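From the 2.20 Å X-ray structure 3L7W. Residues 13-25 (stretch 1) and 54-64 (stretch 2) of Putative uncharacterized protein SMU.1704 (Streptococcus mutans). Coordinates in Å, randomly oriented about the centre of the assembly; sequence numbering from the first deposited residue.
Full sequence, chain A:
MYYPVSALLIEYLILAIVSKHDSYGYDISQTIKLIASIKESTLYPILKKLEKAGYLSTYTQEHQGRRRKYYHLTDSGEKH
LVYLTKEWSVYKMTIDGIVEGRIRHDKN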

# COMPACT_ATOMS: atom_id res chain seq x y z
N LEU A 13 1.28 -0.59 11.01
CA LEU A 13 2.68 -0.56 11.43
C LEU A 13 2.81 -0.23 12.91
O LEU A 13 3.57 -0.86 13.62
CB LEU A 13 3.47 0.45 10.58
CG LEU A 13 3.63 -0.01 9.12
CD1 LEU A 13 4.17 1.11 8.27
CD2 LEU A 13 4.54 -1.22 9.03
N ILE A 14 2.08 0.79 13.36
CA ILE A 14 2.17 1.19 14.75
C ILE A 14 1.81 0.02 15.65
O ILE A 14 2.58 -0.36 16.53
CB ILE A 14 1.23 2.34 15.07
CG1 ILE A 14 1.74 3.63 14.42
CG2 ILE A 14 1.11 2.51 16.56
CD1 ILE A 14 0.73 4.74 14.38
N LEU A 15 0.64 -0.55 15.43
CA LEU A 15 0.21 -1.67 16.25
C LEU A 15 1.21 -2.81 16.17
O LEU A 15 1.53 -3.44 17.17
CB LEU A 15 -1.17 -2.15 15.81
CG LEU A 15 -2.36 -1.66 16.63
CD1 LEU A 15 -2.09 -0.33 17.29
CD2 LEU A 15 -3.63 -1.64 15.80
N ALA A 16 1.74 -3.06 14.97
CA ALA A 16 2.67 -4.16 14.80
C ALA A 16 3.92 -3.88 15.61
O ALA A 16 4.43 -4.77 16.28
CB ALA A 16 3.02 -4.38 13.33
N ILE A 17 4.39 -2.64 15.54
CA ILE A 17 5.61 -2.25 16.22
C ILE A 17 5.40 -2.35 17.73
O ILE A 17 6.22 -2.92 18.45
CB ILE A 17 6.01 -0.82 15.87
CG1 ILE A 17 6.46 -0.74 14.40
CG2 ILE A 17 7.12 -0.34 16.77
CD1 ILE A 17 6.65 0.66 13.91
N VAL A 18 4.28 -1.81 18.19
CA VAL A 18 3.98 -1.79 19.59
C VAL A 18 3.78 -3.21 20.10
O VAL A 18 4.00 -3.48 21.27
CB VAL A 18 2.77 -0.91 19.88
CG1 VAL A 18 2.42 -0.95 21.38
CG2 VAL A 18 3.09 0.52 19.45
N SER A 19 3.38 -4.12 19.21
CA SER A 19 3.16 -5.50 19.64
C SER A 19 4.47 -6.17 20.04
O SER A 19 4.46 -7.07 20.87
CB SER A 19 2.48 -6.33 18.57
OG SER A 19 3.42 -6.79 17.62
N LYS A 20 5.58 -5.74 19.45
CA LYS A 20 6.87 -6.35 19.79
C LYS A 20 7.17 -6.01 21.23
O LYS A 20 7.34 -6.90 22.07
CB LYS A 20 7.99 -5.85 18.88
CG LYS A 20 9.26 -6.69 18.96
CD LYS A 20 10.38 -6.09 18.12
CE LYS A 20 11.71 -6.82 18.33
NZ LYS A 20 12.89 -5.94 18.01
N HIS A 21 7.23 -4.71 21.50
CA HIS A 21 7.30 -4.22 22.87
C HIS A 21 6.63 -2.86 22.97
O HIS A 21 6.54 -2.13 21.98
CB HIS A 21 8.76 -4.14 23.35
CG HIS A 21 9.65 -3.32 22.47
ND1 HIS A 21 9.73 -1.94 22.57
CD2 HIS A 21 10.51 -3.68 21.49
CE1 HIS A 21 10.60 -1.49 21.68
NE2 HIS A 21 11.09 -2.52 21.01
N ASP A 22 6.15 -2.53 24.17
CA ASP A 22 5.73 -1.17 24.45
C ASP A 22 6.79 -0.22 23.91
O ASP A 22 7.98 -0.47 24.07
CB ASP A 22 5.60 -0.95 25.94
CG ASP A 22 4.51 -1.78 26.56
OD1 ASP A 22 3.86 -2.56 25.83
OD2 ASP A 22 4.31 -1.66 27.79
N SER A 23 6.37 0.86 23.28
CA SER A 23 7.34 1.85 22.81
C SER A 23 6.82 3.27 22.83
O SER A 23 5.62 3.51 22.73
CB SER A 23 7.90 1.49 21.43
OG SER A 23 7.23 0.36 20.88
N TYR A 24 7.73 4.23 22.96
CA TYR A 24 7.32 5.62 22.94
C TYR A 24 7.27 6.08 21.49
O TYR A 24 7.80 5.41 20.59
CB TYR A 24 8.26 6.49 23.78
CG TYR A 24 9.72 6.21 23.55
CD1 TYR A 24 10.40 6.86 22.53
CD2 TYR A 24 10.42 5.32 24.35
CE1 TYR A 24 11.74 6.61 22.30
CE2 TYR A 24 11.76 5.07 24.13
CZ TYR A 24 12.42 5.72 23.11
OH TYR A 24 13.76 5.47 22.87
N GLY A 25 6.62 7.22 21.28
CA GLY A 25 6.29 7.70 19.95
C GLY A 25 7.49 7.83 19.04
O GLY A 25 7.46 7.40 17.89
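Stretch 2, residues 54-64: GYLSTYTQEHQ

Stretch 2 begins where a helix has just ended. G54 closes that helix in a Schellman motif, its phi of 93° and psi of 1° being a conformation in which a CB would jam against the preceding carbonyl oxygen, so glycine suits the position. Y55 turns the chain, and from L56 the backbone is extended, with strand angles running on toward H63. This strand passes beside helix 13-20 and then the loop that follows it, its N-to-C direction inclined 55° to that of the helix, with the axes 10.9 Å apart at their closest. Both segments advance in the same general sense: L15 lies nearest L56 (CA to CA, 7.7 Å), D22 nearest T58 (CA to CA, 8.8 Å) and Y24 nearest T60 (CA to CA, 8.8 Å).

L56 is the residue most covered by stretch 1. Its CB points toward the helix, and its side chain, with chi1 m and chi2 t, meets three apolar residues there: CD1 lies 3.8 Å from CG2 of I14, CG lies 3.7 Å from CD1 of L15, and CD2 lies 3.6 Å from CG1 of V18. Positions 14, 15 and 18 are spaced so that one turn of helix presents them together, and a branched, wholly apolar side chain suits such a buried site because it fills space without bringing in a polar group. L15 contributes the most from the helix side. Although its CB points sideways, its end comes nearer stretch 2, and its CD2 also packs 4.2 Å from CB of Y55.

Beyond the helix the contacts become more polar. Y59 starts sideways, yet its end comes back to the loop, where its OH donates a very short hydrogen bond of 2.5 Å to OD2 of D22. The carboxylate oxygen lies at the edge of the tyrosine ring, near its plane. Tyrosine suits this place by combining a long reach with a terminal donor; aspartate offers a second oxygen, OD1, which is bonded elsewhere in the structure.

Y24, whose CB points toward the strand, is the other large contributor from stretch 1. Its ring meets that of H63 obliquely, with centroids 5.0 Å apart and planes at 44°; CE2 of Y24 lies over one face of the imidazole. The OH of Y24 comes within 3.2 Å of NE2 of H63. H63 is poorly ordered, so this end of the contact is less sharply defined than the apolar cluster around L56.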

# COMPACT_ATOMS: atom_id res chain seq x y z
N GLY A 54 -8.93 2.30 21.63
CA GLY A 54 -8.69 1.26 22.63
C GLY A 54 -7.63 0.26 22.26
O GLY A 54 -7.35 -0.67 23.03
N TYR A 55 -7.01 0.43 21.10
CA TYR A 55 -6.03 -0.56 20.65
C TYR A 55 -4.69 -0.35 21.34
O TYR A 55 -3.91 -1.28 21.49
CB TYR A 55 -5.86 -0.47 19.13
CG TYR A 55 -7.15 -0.67 18.39
CD1 TYR A 55 -8.00 -1.73 18.70
CD2 TYR A 55 -7.54 0.20 17.38
CE1 TYR A 55 -9.19 -1.92 18.02
CE2 TYR A 55 -8.73 0.02 16.70
CZ TYR A 55 -9.55 -1.04 17.02
OH TYR A 55 -10.72 -1.21 16.33
N LEU A 56 -4.43 0.89 21.74
CA LEU A 56 -3.23 1.18 22.50
C LEU A 56 -3.60 1.79 23.86
O LEU A 56 -4.48 2.64 23.96
CB LEU A 56 -2.34 2.16 21.73
CG LEU A 56 -1.75 1.66 20.42
CD1 LEU A 56 -1.09 2.81 19.68
CD2 LEU A 56 -0.74 0.55 20.67
N SER A 57 -2.93 1.35 24.91
CA SER A 57 -3.05 2.05 26.17
C SER A 57 -1.70 2.70 26.31
O SER A 57 -0.74 2.29 25.64
CB SER A 57 -3.33 1.09 27.33
OG SER A 57 -2.24 0.22 27.52
N THR A 58 -1.61 3.71 27.16
CA THR A 58 -0.37 4.44 27.34
C THR A 58 -0.03 4.61 28.82
O THR A 58 -0.90 4.64 29.68
CB THR A 58 -0.50 5.86 26.80
OG1 THR A 58 -1.59 6.49 27.47
CG2 THR A 58 -0.75 5.85 25.28
N TYR A 59 1.25 4.75 29.09
CA TYR A 59 1.71 5.04 30.42
C TYR A 59 2.98 5.82 30.25
O TYR A 59 3.56 5.84 29.16
CB TYR A 59 1.96 3.76 31.21
CG TYR A 59 2.94 2.82 30.56
CD1 TYR A 59 2.51 1.87 29.63
CD2 TYR A 59 4.29 2.86 30.88
CE1 TYR A 59 3.41 0.98 29.05
CE2 TYR A 59 5.20 1.99 30.28
CZ TYR A 59 4.74 1.04 29.37
OH TYR A 59 5.62 0.17 28.78
N THR A 60 3.41 6.47 31.31
CA THR A 60 4.69 7.15 31.24
C THR A 60 5.74 6.31 31.92
O THR A 60 5.43 5.45 32.74
CB THR A 60 4.62 8.54 31.86
OG1 THR A 60 4.17 8.45 33.22
CG2 THR A 60 3.64 9.37 31.07
N GLN A 61 6.99 6.54 31.57
CA GLN A 61 8.08 5.77 32.14
C GLN A 61 9.35 6.53 31.84
O GLN A 61 9.52 7.09 30.75
CB GLN A 61 8.12 4.39 31.51
CG GLN A 61 9.14 3.44 32.09
CD GLN A 61 9.06 2.07 31.44
OE1 GLN A 61 8.12 1.31 31.68
NE2 GLN A 61 10.03 1.77 30.58
N GLU A 62 10.25 6.60 32.81
CA GLU A 62 11.50 7.29 32.58
C GLU A 62 12.29 6.46 31.58
O GLU A 62 12.32 5.23 31.65
CB GLU A 62 12.28 7.47 33.88
CG GLU A 62 13.29 8.60 33.84
N HIS A 63 12.89 7.14 30.62
CA HIS A 63 13.78 6.47 29.68
C HIS A 63 14.92 7.41 29.39
O HIS A 63 14.72 8.49 28.83
CB HIS A 63 13.05 6.11 28.39
CG HIS A 63 13.92 5.45 27.37
ND1 HIS A 63 14.29 4.13 27.46
CD2 HIS A 63 14.50 5.94 26.25
CE1 HIS A 63 15.06 3.82 26.43
NE2 HIS A 63 15.21 4.90 25.68
N GLN A 64 16.12 7.02 29.81
CA GLN A 64 17.29 7.87 29.64
C GLN A 64 17.07 9.23 30.30
O GLN A 64 17.41 10.27 29.73
CB GLN A 64 17.60 8.05 28.15
CG GLN A 64 17.90 6.76 27.41
CD GLN A 64 18.45 7.00 26.01
OE1 GLN A 64 18.22 6.21 25.09
NE2 GLN A 64 19.17 8.11 25.84